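Local coordinates for spectinomycin phosphotransferase (Legionella pneumophila serogroup 1, PDB 3I0O), which probably transfers a phosphate group from a nucleotide to the antibiotic spectinomycin, with magnesium bound between nucleotide and acceptor sites, at residues E76-I81 and A99-H104; N107-N112 and D212-N217; G115-Q120 and E224-I229. All coordinates share one frame; numbering follows the deposited sequence.

Interaction 1 of 3, residues E76-I81 and A99-H104; sequences EIIFPI and AYPFIH. With ADP (adenosine-5'-diphosphate), chain B.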
loop_
_atom_site.group_PDB
_atom_site.type_symbol
_atom_site.label_atom_id
_atom_site.label_comp_id
_atom_site.label_asym_id
_atom_site.label_seq_id
_atom_site.Cartn_x
_atom_site.Cartn_y
_atom_site.Cartn_z
ATOM N N GLU A 76 2.954 -13.779 -10.044
ATOM C CA GLU A 76 2.756 -13.354 -8.667
ATOM C C GLU A 76 1.714 -12.257 -8.433
ATOM O O GLU A 76 1.845 -11.471 -7.502
ATOM C CB GLU A 76 4.095 -12.918 -8.062
ATOM C CG GLU A 76 5.122 -14.040 -7.881
ATOM C CD GLU A 76 5.874 -14.396 -9.162
ATOM O OE1 GLU A 76 5.719 -13.675 -10.173
ATOM O OE2 GLU A 76 6.633 -15.392 -9.153
ATOM N N ILE A 77 0.697 -12.185 -9.288
ATOM C CA ILE A 77 -0.386 -11.214 -9.117
ATOM C C ILE A 77 -1.706 -11.991 -9.216
ATOM O O ILE A 77 -1.789 -13.004 -9.915
ATOM C CB ILE A 77 -0.373 -10.087 -10.200
ATOM C CG1 ILE A 77 -0.427 -10.700 -11.591
ATOM C CG2 ILE A 77 0.862 -9.204 -10.040
ATOM C CD1 ILE A 77 -0.427 -9.683 -12.698
ATOM N N ILE A 78 -2.732 -11.534 -8.511
ATOM C CA ILE A 78 -4.008 -12.225 -8.546
ATOM C C ILE A 78 -4.855 -11.649 -9.667
ATOM O O ILE A 78 -5.379 -10.545 -9.551
ATOM C CB ILE A 78 -4.752 -12.076 -7.202
ATOM C CG1 ILE A 78 -3.792 -12.404 -6.043
ATOM C CG2 ILE A 78 -5.959 -12.995 -7.182
ATOM C CD1 ILE A 78 -4.386 -12.248 -4.655
ATOM N N PHE A 79 -4.986 -12.397 -10.758
ATOM C CA PHE A 79 -5.772 -11.928 -11.898
ATOM C C PHE A 79 -7.271 -12.028 -11.613
ATOM O O PHE A 79 -7.771 -13.067 -11.186
ATOM C CB PHE A 79 -5.427 -12.722 -13.166
ATOM C CG PHE A 79 -5.800 -12.007 -14.443
ATOM C CD1 PHE A 79 -5.055 -10.912 -14.882
ATOM C CD2 PHE A 79 -6.906 -12.408 -15.193
ATOM C CE1 PHE A 79 -5.402 -10.223 -16.047
ATOM C CE2 PHE A 79 -7.267 -11.722 -16.365
ATOM C CZ PHE A 79 -6.508 -10.625 -16.792
ATOM N N PRO A 80 -8.009 -10.941 -11.864
ATOM C CA PRO A 80 -9.456 -10.904 -11.632
ATOM C C PRO A 80 -10.216 -11.946 -12.452
ATOM O O PRO A 80 -9.711 -12.477 -13.435
ATOM C CB PRO A 80 -9.850 -9.477 -12.042
ATOM C CG PRO A 80 -8.570 -8.700 -11.947
ATOM C CD PRO A 80 -7.541 -9.681 -12.461
ATOM N N ILE A 81 -11.439 -12.219 -12.030
ATOM C CA ILE A 81 -12.305 -13.157 -12.712
ATOM C C ILE A 81 -13.160 -12.372 -13.709
ATOM O O ILE A 81 -13.654 -11.292 -13.389
ATOM C CB ILE A 81 -13.177 -13.873 -11.683
ATOM C CG1 ILE A 81 -12.286 -14.813 -10.873
ATOM C CG2 ILE A 81 -14.296 -14.638 -12.363
ATOM C CD1 ILE A 81 -12.832 -15.125 -9.546
ATOM N N ALA A 99 -14.104 -9.366 -8.809
ATOM C CA ALA A 99 -13.943 -10.653 -8.170
ATOM C C ALA A 99 -12.564 -11.241 -8.463
ATOM O O ALA A 99 -11.969 -10.983 -9.506
ATOM C CB ALA A 99 -15.027 -11.587 -8.654
ATOM N N TYR A 100 -12.049 -12.018 -7.526
ATOM C CA TYR A 100 -10.762 -12.666 -7.697
ATOM C C TYR A 100 -10.898 -14.021 -7.056
ATOM O O TYR A 100 -11.819 -14.257 -6.296
ATOM C CB TYR A 100 -9.638 -11.953 -6.935
ATOM C CG TYR A 100 -9.370 -10.518 -7.289
ATOM C CD1 TYR A 100 -10.123 -9.485 -6.727
ATOM C CD2 TYR A 100 -8.326 -10.181 -8.150
ATOM C CE1 TYR A 100 -9.836 -8.158 -7.009
ATOM C CE2 TYR A 100 -8.032 -8.849 -8.438
ATOM C CZ TYR A 100 -8.787 -7.844 -7.865
ATOM O OH TYR A 100 -8.488 -6.526 -8.139
ATOM N N PRO A 101 -10.004 -14.952 -7.389
ATOM C CA PRO A 101 -10.158 -16.238 -6.711
ATOM C C PRO A 101 -9.704 -15.931 -5.274
ATOM O O PRO A 101 -8.983 -14.954 -5.047
ATOM C CB PRO A 101 -9.178 -17.139 -7.451
ATOM C CG PRO A 101 -8.125 -16.179 -7.950
ATOM C CD PRO A 101 -8.938 -14.995 -8.406
ATOM N N PHE A 102 -10.116 -16.738 -4.304
ATOM C CA PHE A 102 -9.718 -16.489 -2.933
ATOM C C PHE A 102 -8.396 -17.177 -2.644
ATOM O O PHE A 102 -8.238 -18.366 -2.927
ATOM C CB PHE A 102 -10.781 -17.005 -1.964
ATOM C CG PHE A 102 -10.652 -16.452 -0.570
ATOM C CD1 PHE A 102 -11.396 -15.352 -0.179
ATOM C CD2 PHE A 102 -9.777 -17.030 0.347
ATOM C CE1 PHE A 102 -11.276 -14.826 1.116
ATOM C CE2 PHE A 102 -9.647 -16.515 1.639
ATOM C CZ PHE A 102 -10.402 -15.408 2.024
ATOM N N ILE A 103 -7.451 -16.419 -2.088
ATOM C CA ILE A 103 -6.123 -16.926 -1.728
ATOM C C ILE A 103 -6.042 -16.951 -0.188
ATOM O O ILE A 103 -6.165 -15.916 0.464
ATOM C CB ILE A 103 -5.009 -15.994 -2.293
ATOM C CG1 ILE A 103 -5.147 -15.866 -3.812
ATOM C CG2 ILE A 103 -3.624 -16.522 -1.910
ATOM C CD1 ILE A 103 -4.886 -17.140 -4.569
ATOM N N HIS A 104 -5.831 -18.126 0.388
ATOM C CA HIS A 104 -5.775 -18.265 1.847
ATOM C C HIS A 104 -4.470 -17.855 2.544
ATOM O O HIS A 104 -4.434 -17.704 3.768
ATOM C CB HIS A 104 -6.130 -19.709 2.236
ATOM C CG HIS A 104 -7.575 -20.050 2.030
ATOM N ND1 HIS A 104 -8.555 -19.718 2.942
ATOM C CD2 HIS A 104 -8.214 -20.639 0.992
ATOM C CE1 HIS A 104 -9.736 -20.085 2.473
ATOM N NE2 HIS A 104 -9.556 -20.645 1.290
HETATM P PB ADP B . -6.451 -2.473 0.942
HETATM O O1B ADP B . -5.859 -1.538 -0.042
HETATM O O2B ADP B . -7.752 -2.147 1.569
HETATM O O3B ADP B . -5.370 -2.724 2.120
HETATM P PA ADP B . -5.385 -4.939 -0.118
HETATM O O1A ADP B . -5.452 -5.219 -1.568
HETATM O O2A ADP B . -4.116 -4.448 0.462
HETATM O O3A ADP B . -6.600 -3.925 0.245
HETATM O "O5'" ADP B . -5.821 -6.274 0.683
HETATM C "C5'" ADP B . -5.954 -6.261 2.121
HETATM C "C4'" ADP B . -6.100 -7.683 2.684
HETATM O "O4'" ADP B . -7.177 -8.388 2.046
HETATM C "C3'" ADP B . -4.880 -8.594 2.462
HETATM O "O3'" ADP B . -4.022 -8.536 3.612
HETATM C "C2'" ADP B . -5.538 -9.981 2.397
HETATM O "O2'" ADP B . -5.730 -10.481 3.736
HETATM C "C1'" ADP B . -6.920 -9.771 1.745
HETATM N N9 ADP B . -6.981 -10.153 0.296
HETATM C C8 ADP B . -6.698 -9.383 -0.812
HETATM N N7 ADP B . -6.842 -10.005 -1.946
HETATM C C5 ADP B . -7.249 -11.282 -1.580
HETATM C C6 ADP B . -7.582 -12.469 -2.334
HETATM N N6 ADP B . -7.540 -12.517 -3.662
HETATM N N1 ADP B . -7.955 -13.589 -1.639
HETATM C C2 ADP B . -7.999 -13.543 -0.292
HETATM N N3 ADP B . -7.714 -12.504 0.511
HETATM C C4 ADP B . -7.341 -11.390 -0.210
HETATM O O HOH W 1 -14.119 -9.107 -11.864
#
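Ile81 and Ala99 hold the two backbones together: Ile81 N donates to Ala99 O over 2.9 Å, nearly straight at 165° although the donor stands above the carbonyl plane. A water completes the link by donating to Ile81 O and accepting from Ala99 N. Packing is close around Ile78 and Ile81. Ile78 CG1 turns beside the backbone N (chi1 -48°), so that CD1 meets Ile103 CG1 at 3.8 Å and also touches the adenine amino group, while CG2 lies against Tyr100 CD2 at 3.8 Å and against Pro101, at the margin of the contact. Ile81 CD1 presses on the Tyr100 carbonyl carbon C at 3.3 Å. Ile78 O sits at the edge of the Tyr100 ring, and Pro80 CG runs alongside, 3.6 Å from Tyr100 CE2. The looser side lies toward Phe79, which adds little and whose CB is directed away from the 99-104 segment. As in the hinge of protein kinases, the 99-104 backbone reads the adenine: Ile103 N gives a straight bond to ADP N1 (2.9 Å), and Pro101 O accepts from ADP N6. Around this contact, strand 48-54 pairs with 99-104, helix 59-71 backs Pro80, and Tyr227 of strand 226-228 touches both Ile78 and Ile103.

Interaction 2 of 3, residues N107-N112 and D212-N217; sequences NGFTQN and DIHAGN. With MG (magnesium ion), chain E; SMI (spectinomycin), chain C; ADP (adenosine-5'-diphosphate), chain B.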
loop_
_atom_site.group_PDB
_atom_site.type_symbol
_atom_site.label_atom_id
_atom_site.label_comp_id
_atom_site.label_asym_id
_atom_site.label_seq_id
_atom_site.Cartn_x
_atom_site.Cartn_y
_atom_site.Cartn_z
ATOM N N ASN A 107 -0.591 -12.542 5.065
ATOM C CA ASN A 107 0.273 -11.513 4.511
ATOM C C ASN A 107 1.650 -11.551 5.179
ATOM O O ASN A 107 1.894 -12.365 6.067
ATOM C CB ASN A 107 -0.368 -10.129 4.653
ATOM C CG ASN A 107 -0.547 -9.708 6.092
ATOM O OD1 ASN A 107 0.320 -9.942 6.939
ATOM N ND2 ASN A 107 -1.670 -9.056 6.377
ATOM N N GLY A 108 2.548 -10.672 4.749
ATOM C CA GLY A 108 3.891 -10.653 5.304
ATOM C C GLY A 108 4.048 -10.183 6.742
ATOM O O GLY A 108 5.105 -10.387 7.338
ATOM N N PHE A 109 3.030 -9.532 7.299
ATOM C CA PHE A 109 3.089 -9.065 8.688
ATOM C C PHE A 109 3.019 -10.275 9.639
ATOM O O PHE A 109 3.425 -10.198 10.801
ATOM C CB PHE A 109 1.902 -8.132 8.997
ATOM C CG PHE A 109 1.979 -6.780 8.334
ATOM C CD1 PHE A 109 0.813 -6.090 8.012
ATOM C CD2 PHE A 109 3.214 -6.181 8.052
ATOM C CE1 PHE A 109 0.866 -4.832 7.423
ATOM C CE2 PHE A 109 3.277 -4.924 7.461
ATOM C CZ PHE A 109 2.098 -4.244 7.146
ATOM N N THR A 110 2.508 -11.387 9.119
ATOM C CA THR A 110 2.314 -12.616 9.880
ATOM C C THR A 110 3.176 -13.792 9.438
ATOM O O THR A 110 3.486 -14.667 10.237
ATOM C CB THR A 110 0.831 -13.032 9.803
ATOM O OG1 THR A 110 0.107 -12.355 10.835
ATOM C CG2 THR A 110 0.661 -14.544 9.932
ATOM N N GLN A 111 3.549 -13.812 8.165
ATOM C CA GLN A 111 4.354 -14.893 7.622
ATOM C C GLN A 111 5.663 -14.380 7.047
ATOM O O GLN A 111 5.662 -13.528 6.160
ATOM C CB GLN A 111 3.579 -15.608 6.513
ATOM C CG GLN A 111 4.277 -16.845 5.988
ATOM C CD GLN A 111 4.184 -18.001 6.957
ATOM O OE1 GLN A 111 4.807 -19.039 6.762
ATOM N NE2 GLN A 111 3.389 -17.830 8.009
ATOM N N ASN A 112 6.782 -14.898 7.547
ATOM C CA ASN A 112 8.080 -14.479 7.035
ATOM C C ASN A 112 8.341 -15.170 5.706
ATOM O O ASN A 112 7.838 -16.266 5.447
ATOM C CB ASN A 112 9.220 -14.838 7.999
ATOM C CG ASN A 112 9.273 -13.935 9.219
ATOM O OD1 ASN A 112 9.090 -12.722 9.117
ATOM N ND2 ASN A 112 9.552 -14.525 10.379
ATOM N N ASP A 212 3.689 0.916 -2.899
ATOM C CA ASP A 212 3.305 0.577 -1.546
ATOM C C ASP A 212 3.521 -0.913 -1.271
ATOM O O ASP A 212 2.695 -1.563 -0.635
ATOM C CB ASP A 212 1.840 0.980 -1.365
ATOM C CG ASP A 212 1.367 0.885 0.075
ATOM O OD1 ASP A 212 2.078 1.379 0.985
ATOM O OD2 ASP A 212 0.265 0.327 0.286
ATOM N N ILE A 213 4.650 -1.445 -1.739
ATOM C CA ILE A 213 4.929 -2.854 -1.552
ATOM C C ILE A 213 5.704 -3.239 -0.288
ATOM O O ILE A 213 6.890 -3.558 -0.333
ATOM C CB ILE A 213 5.642 -3.464 -2.793
ATOM C CG1 ILE A 213 5.812 -4.966 -2.582
ATOM C CG2 ILE A 213 6.988 -2.783 -3.039
ATOM C CD1 ILE A 213 6.370 -5.680 -3.765
ATOM N N HIS A 214 5.008 -3.198 0.842
ATOM C CA HIS A 214 5.584 -3.598 2.114
ATOM C C HIS A 214 5.027 -4.997 2.372
ATOM O O HIS A 214 4.286 -5.531 1.544
ATOM C CB HIS A 214 5.173 -2.623 3.217
ATOM C CG HIS A 214 3.702 -2.344 3.272
ATOM N ND1 HIS A 214 2.794 -3.221 3.828
ATOM C CD2 HIS A 214 2.984 -1.273 2.857
ATOM C CE1 HIS A 214 1.582 -2.701 3.756
ATOM N NE2 HIS A 214 1.668 -1.519 3.171
ATOM N N ALA A 215 5.361 -5.584 3.513
ATOM C CA ALA A 215 4.906 -6.933 3.843
ATOM C C ALA A 215 3.384 -7.133 3.887
ATOM O O ALA A 215 2.894 -8.235 3.636
ATOM C CB ALA A 215 5.534 -7.375 5.169
ATOM N N GLY A 216 2.635 -6.089 4.215
ATOM C CA GLY A 216 1.197 -6.234 4.274
ATOM C C GLY A 216 0.595 -6.425 2.896
ATOM O O GLY A 216 -0.530 -6.909 2.757
ATOM N N ASN A 217 1.340 -6.048 1.866
ATOM C CA ASN A 217 0.843 -6.187 0.512
ATOM C C ASN A 217 1.467 -7.350 -0.226
ATOM O O ASN A 217 1.586 -7.345 -1.448
ATOM C CB ASN A 217 1.013 -4.878 -0.255
ATOM C CG ASN A 217 0.007 -3.828 0.185
ATOM O OD1 ASN A 217 -1.149 -4.156 0.455
ATOM N ND2 ASN A 217 0.429 -2.565 0.251
HETATM MG MG MG E . -2.957 -3.339 1.556
HETATM O O1 SMI C . -0.050 -0.364 6.673
HETATM C C2 SMI C . 0.038 -0.690 8.085
HETATM C C2M SMI C . -1.157 -1.557 8.461
HETATM C C3 SMI C . 0.063 0.627 8.947
HETATM C C4 SMI C . 1.265 1.405 8.472
HETATM C C5 SMI C . 0.945 1.730 7.027
HETATM O O5 SMI C . 2.048 2.508 6.552
HETATM C C6 SMI C . 1.055 0.467 6.216
HETATM O O1B SMI C . -0.252 2.476 6.842
HETATM O O2B SMI C . 0.671 0.634 4.837
HETATM C C7 SMI C . -0.415 2.755 5.473
HETATM C C8 SMI C . -1.683 3.610 5.292
HETATM N N8 SMI C . -1.479 4.835 6.096
HETATM C C8M SMI C . -2.643 5.723 6.008
HETATM C C9 SMI C . -1.825 3.944 3.771
HETATM O O9 SMI C . -0.663 4.669 3.333
HETATM C C10 SMI C . -1.944 2.623 2.947
HETATM N N10 SMI C . -2.030 2.864 1.598
HETATM C C1M SMI C . -3.203 3.665 1.223
HETATM C C11 SMI C . -0.705 1.767 3.201
HETATM O O11 SMI C . -0.839 0.568 2.473
HETATM C C12 SMI C . -0.533 1.442 4.675
HETATM O O4A SMI C . 1.500 2.633 9.170
HETATM O O4B SMI C . 2.237 0.504 8.830
HETATM P PB ADP B . -6.451 -2.473 0.942
HETATM O O1B ADP B . -5.859 -1.538 -0.042
HETATM O O2B ADP B . -7.752 -2.147 1.569
HETATM O O3B ADP B . -5.370 -2.724 2.120
HETATM P PA ADP B . -5.385 -4.939 -0.118
HETATM O O1A ADP B . -5.452 -5.219 -1.568
HETATM O O2A ADP B . -4.116 -4.448 0.462
HETATM O O3A ADP B . -6.600 -3.925 0.245
HETATM O "O5'" ADP B . -5.821 -6.274 0.683
HETATM C "C5'" ADP B . -5.954 -6.261 2.121
HETATM C "C4'" ADP B . -6.100 -7.683 2.684
HETATM O "O4'" ADP B . -7.177 -8.388 2.046
HETATM C "C3'" ADP B . -4.880 -8.594 2.462
HETATM O "O3'" ADP B . -4.022 -8.536 3.612
HETATM C "C2'" ADP B . -5.538 -9.981 2.397
HETATM O "O2'" ADP B . -5.730 -10.481 3.736
HETATM C "C1'" ADP B . -6.920 -9.771 1.745
HETATM N N9 ADP B . -6.981 -10.153 0.296
HETATM C C8 ADP B . -6.698 -9.383 -0.812
HETATM N N7 ADP B . -6.842 -10.005 -1.946
HETATM C C5 ADP B . -7.249 -11.282 -1.580
HETATM C C6 ADP B . -7.582 -12.469 -2.334
HETATM N N6 ADP B . -7.540 -12.517 -3.662
HETATM N N1 ADP B . -7.955 -13.589 -1.639
HETATM C C2 ADP B . -7.999 -13.543 -0.292
HETATM N N3 ADP B . -7.714 -12.504 0.511
HETATM C C4 ADP B . -7.341 -11.390 -0.210
HETATM O O HOH W 2 -2.557 -4.680 2.707
#
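Gly108 and Ala215 bring their CA atoms to 4.1 Å, and there Gly108 N donates to Ala215 O over 2.7 Å in a bond bent to 132°, the donor lying above the carbonyl plane. Phe109 then lays its ring over the 3-10 turn: Gly216 CA sits over one face in a CH-pi contact, 3.6 Å from the ring centroid, and Ala215 CB packs on Phe109 CD2 at 3.9 Å. The His214 ring meets Phe109 rim to rim, with planes only 8° apart. Asn107 closes an Asx turn, its OD1 accepting from Phe109 N at 2.8 Å, which ties the start of the loop to the residue that carries the ring. With His210, the 212-217 segment spells the HxDxxxxN signature of the catalytic loop shared by kinases and aminoglycoside phosphotransferases. Asn217 is fixed in rotation from both ends of its amide: ND2 gives to Asp212 O at 2.6 Å, almost in the amide plane, and OD1 binds magnesium at 2.3 Å, a site completed by Asp230, ADP oxygens and a water that also donates to Gly216 O. With chi1 at 50°, the His214 ring stands between its backbone N and carbonyl carbon, where ND1 takes Gly216 N and NE2 makes a weak bond to spectinomycin O11. That oxygen also lies very close to Asp212 OD2, probably a hydrogen bond of doubtful length, while Arg284 salt-bridges Asp212 OD1.

Interaction 3 of 3, residues G115-Q120 and E224-I229; sequences GKQWKQ and ESIYII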
loop_
_atom_site.group_PDB
_atom_site.type_symbol
_atom_site.label_atom_id
_atom_site.label_comp_id
_atom_site.label_asym_id
_atom_site.label_seq_id
_atom_site.Cartn_x
_atom_site.Cartn_y
_atom_site.Cartn_z
ATOM N N GLY A 115 14.373 -17.542 2.534
ATOM C CA GLY A 115 15.422 -16.952 1.718
ATOM C C GLY A 115 15.068 -17.086 0.246
ATOM O O GLY A 115 15.261 -16.158 -0.550
ATOM N N LYS A 116 14.531 -18.250 -0.112
ATOM C CA LYS A 116 14.132 -18.534 -1.488
ATOM C C LYS A 116 13.019 -17.586 -1.955
ATOM O O LYS A 116 13.089 -17.033 -3.055
ATOM C CB LYS A 116 13.681 -20.002 -1.612
ATOM N N GLN A 117 11.994 -17.400 -1.121
ATOM C CA GLN A 117 10.891 -16.504 -1.471
ATOM C C GLN A 117 11.414 -15.077 -1.604
ATOM O O GLN A 117 10.983 -14.332 -2.482
ATOM C CB GLN A 117 9.778 -16.578 -0.419
ATOM C CG GLN A 117 9.039 -17.913 -0.405
ATOM C CD GLN A 117 7.979 -18.012 0.689
ATOM O OE1 GLN A 117 8.236 -17.725 1.864
ATOM N NE2 GLN A 117 6.785 -18.442 0.308
ATOM N N TRP A 118 12.363 -14.702 -0.751
ATOM C CA TRP A 118 12.933 -13.364 -0.825
ATOM C C TRP A 118 13.594 -13.155 -2.188
ATOM O O TRP A 118 13.517 -12.071 -2.771
ATOM C CB TRP A 118 13.956 -13.131 0.308
ATOM C CG TRP A 118 13.347 -12.498 1.527
ATOM C CD1 TRP A 118 13.121 -13.089 2.740
ATOM C CD2 TRP A 118 12.808 -11.165 1.625
ATOM N NE1 TRP A 118 12.471 -12.212 3.583
ATOM C CE2 TRP A 118 12.267 -11.026 2.924
ATOM C CE3 TRP A 118 12.728 -10.076 0.740
ATOM C CZ2 TRP A 118 11.655 -9.840 3.358
ATOM C CZ3 TRP A 118 12.116 -8.895 1.177
ATOM C CH2 TRP A 118 11.589 -8.792 2.474
ATOM N N LYS A 119 14.239 -14.201 -2.693
ATOM C CA LYS A 119 14.905 -14.131 -3.988
ATOM C C LYS A 119 13.850 -13.978 -5.072
ATOM O O LYS A 119 14.027 -13.234 -6.036
ATOM C CB LYS A 119 15.715 -15.408 -4.231
ATOM C CG LYS A 119 16.597 -15.377 -5.477
ATOM C CD LYS A 119 17.473 -16.634 -5.541
ATOM C CE LYS A 119 18.599 -16.523 -6.572
ATOM N NZ LYS A 119 18.102 -16.349 -7.960
ATOM N N GLN A 120 12.745 -14.688 -4.897
ATOM C CA GLN A 120 11.653 -14.653 -5.854
ATOM C C GLN A 120 10.995 -13.272 -5.886
ATOM O O GLN A 120 10.572 -12.807 -6.942
ATOM C CB GLN A 120 10.620 -15.713 -5.489
ATOM C CG GLN A 120 9.621 -15.997 -6.574
ATOM C CD GLN A 120 8.394 -16.693 -6.040
ATOM O OE1 GLN A 120 8.460 -17.409 -5.038
ATOM N NE2 GLN A 120 7.264 -16.498 -6.709
ATOM N N GLU A 224 6.969 -20.346 -3.407
ATOM C CA GLU A 224 6.942 -19.847 -4.777
ATOM C C GLU A 224 5.539 -19.352 -5.097
ATOM O O GLU A 224 5.302 -18.747 -6.143
ATOM C CB GLU A 224 7.364 -20.934 -5.774
ATOM C CG GLU A 224 7.442 -20.452 -7.217
ATOM C CD GLU A 224 8.793 -20.731 -7.877
ATOM O OE1 GLU A 224 9.221 -21.908 -7.895
ATOM O OE2 GLU A 224 9.423 -19.771 -8.384
ATOM N N SER A 225 4.604 -19.610 -4.196
ATOM C CA SER A 225 3.260 -19.130 -4.410
ATOM C C SER A 225 3.032 -17.906 -3.523
ATOM O O SER A 225 2.255 -17.954 -2.573
ATOM C CB SER A 225 2.216 -20.225 -4.125
ATOM O OG SER A 225 2.127 -20.550 -2.750
ATOM N N ILE A 226 3.750 -16.824 -3.825
ATOM C CA ILE A 226 3.606 -15.561 -3.101
ATOM C C ILE A 226 2.885 -14.638 -4.077
ATOM O O ILE A 226 2.914 -14.879 -5.284
ATOM C CB ILE A 226 4.971 -14.948 -2.709
ATOM C CG1 ILE A 226 5.721 -14.473 -3.950
ATOM C CG2 ILE A 226 5.799 -15.981 -1.962
ATOM C CD1 ILE A 226 7.092 -13.912 -3.654
ATOM N N TYR A 227 2.241 -13.594 -3.564
ATOM C CA TYR A 227 1.476 -12.679 -4.405
ATOM C C TYR A 227 1.581 -11.221 -4.001
ATOM O O TYR A 227 1.458 -10.888 -2.824
ATOM C CB TYR A 227 -0.001 -13.053 -4.360
ATOM C CG TYR A 227 -0.307 -14.501 -4.647
ATOM C CD1 TYR A 227 -0.556 -14.937 -5.951
ATOM C CD2 TYR A 227 -0.370 -15.433 -3.614
ATOM C CE1 TYR A 227 -0.867 -16.273 -6.215
ATOM C CE2 TYR A 227 -0.677 -16.763 -3.865
ATOM C CZ TYR A 227 -0.926 -17.178 -5.164
ATOM O OH TYR A 227 -1.228 -18.502 -5.412
ATOM N N ILE A 228 1.796 -10.341 -4.973
ATOM C CA ILE A 228 1.846 -8.922 -4.666
ATOM C C ILE A 228 0.448 -8.381 -4.917
ATOM O O ILE A 228 -0.050 -8.442 -6.033
ATOM C CB ILE A 228 2.820 -8.168 -5.555
ATOM C CG1 ILE A 228 4.218 -8.777 -5.427
ATOM C CG2 ILE A 228 2.824 -6.701 -5.163
ATOM C CD1 ILE A 228 5.286 -8.049 -6.218
ATOM N N ILE A 229 -0.184 -7.864 -3.872
ATOM C CA ILE A 229 -1.536 -7.332 -3.974
ATOM C C ILE A 229 -1.569 -5.828 -3.804
ATOM O O ILE A 229 -0.522 -5.173 -3.757
ATOM C CB ILE A 229 -2.441 -7.949 -2.902
ATOM C CG1 ILE A 229 -1.831 -7.703 -1.514
ATOM C CG2 ILE A 229 -2.600 -9.441 -3.161
ATOM C CD1 ILE A 229 -2.714 -8.160 -0.362
#
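Gln120 NE2 is gripped by two oxygens from different parts of the chain: Glu224 O, across this contact, and the carboxylate OE2 of Glu76. The bond to Glu224 O is 3.0 Å long with an angle of 148° at the hydrogen. It does not use the plane of the carbonyl, since the donor stands above it, and Glu224 O also lies somewhat out of the Gln120 amide plane. The extended side chain of Gln120, with CG anti to the backbone N (chi1 -166°), carries its amide from the helix across to the 224-229 backbone. There it lies against the side chain of Ile226, with Gln120 NE2 3.8 Å from Ile226 CG1. Glu224 crosses Gln120 at about a right angle, carboxylate and amide planes 58° apart, and its OE2 has a long, weak ion pair with Lys75.

Strand 226-228 is the second arm of a small antiparallel hairpin with strand 218-220, and the contact sets the first turns of helix 115-130 against the end of the hairpin connection and the start of strand 226-228. Glu224 adopts a left-handed backbone conformation here, just before the chain enters the strand.

One helical turn back, Gln117 slides past Ile226 in the opposite direction, its NE2 3.5 Å from Ile226 CG2. Both ends of its amide are engaged: OE1 accepts from Thr114 N immediately ahead of the helix, and NE2 donates to Gly221 O in the hairpin connection. Ile226 thus lies against two glutamines, CG2 meeting Gln117 while CG1 and CD1 meet Gln120. Farther along the strand, Ile228 packs on Leu121, Val124 and Ile128, carrying the same helix-to-hairpin packing past the 115-120 segment.

Overall arrangement
Interactions 1 and 2 have centres about 17 Å apart, interactions 1 and 3 about 16 Å, and interactions 2 and 3 about 11 Å. Interaction 1 closes before the others open, whereas the segments of interactions 2 and 3 alternate along the chain, so that 107-120 is laid twice against 212-229. Interaction 1 packs the loop after helix 59-71 against the end of strand 96-101, in the five-stranded sheet, and the hinge-like segment that follows. Probable hydrogen bonds tie strand 226-228 to the 76-81 loop (Ile228 N to Glu76 O, 2.8 Å) and interaction 3 to interaction 2 (Ile229 N to Asn217 O, 3.0 Å). The nucleotide spans this system, its adenine at interaction 1 and its phosphates at the magnesium of interaction 2.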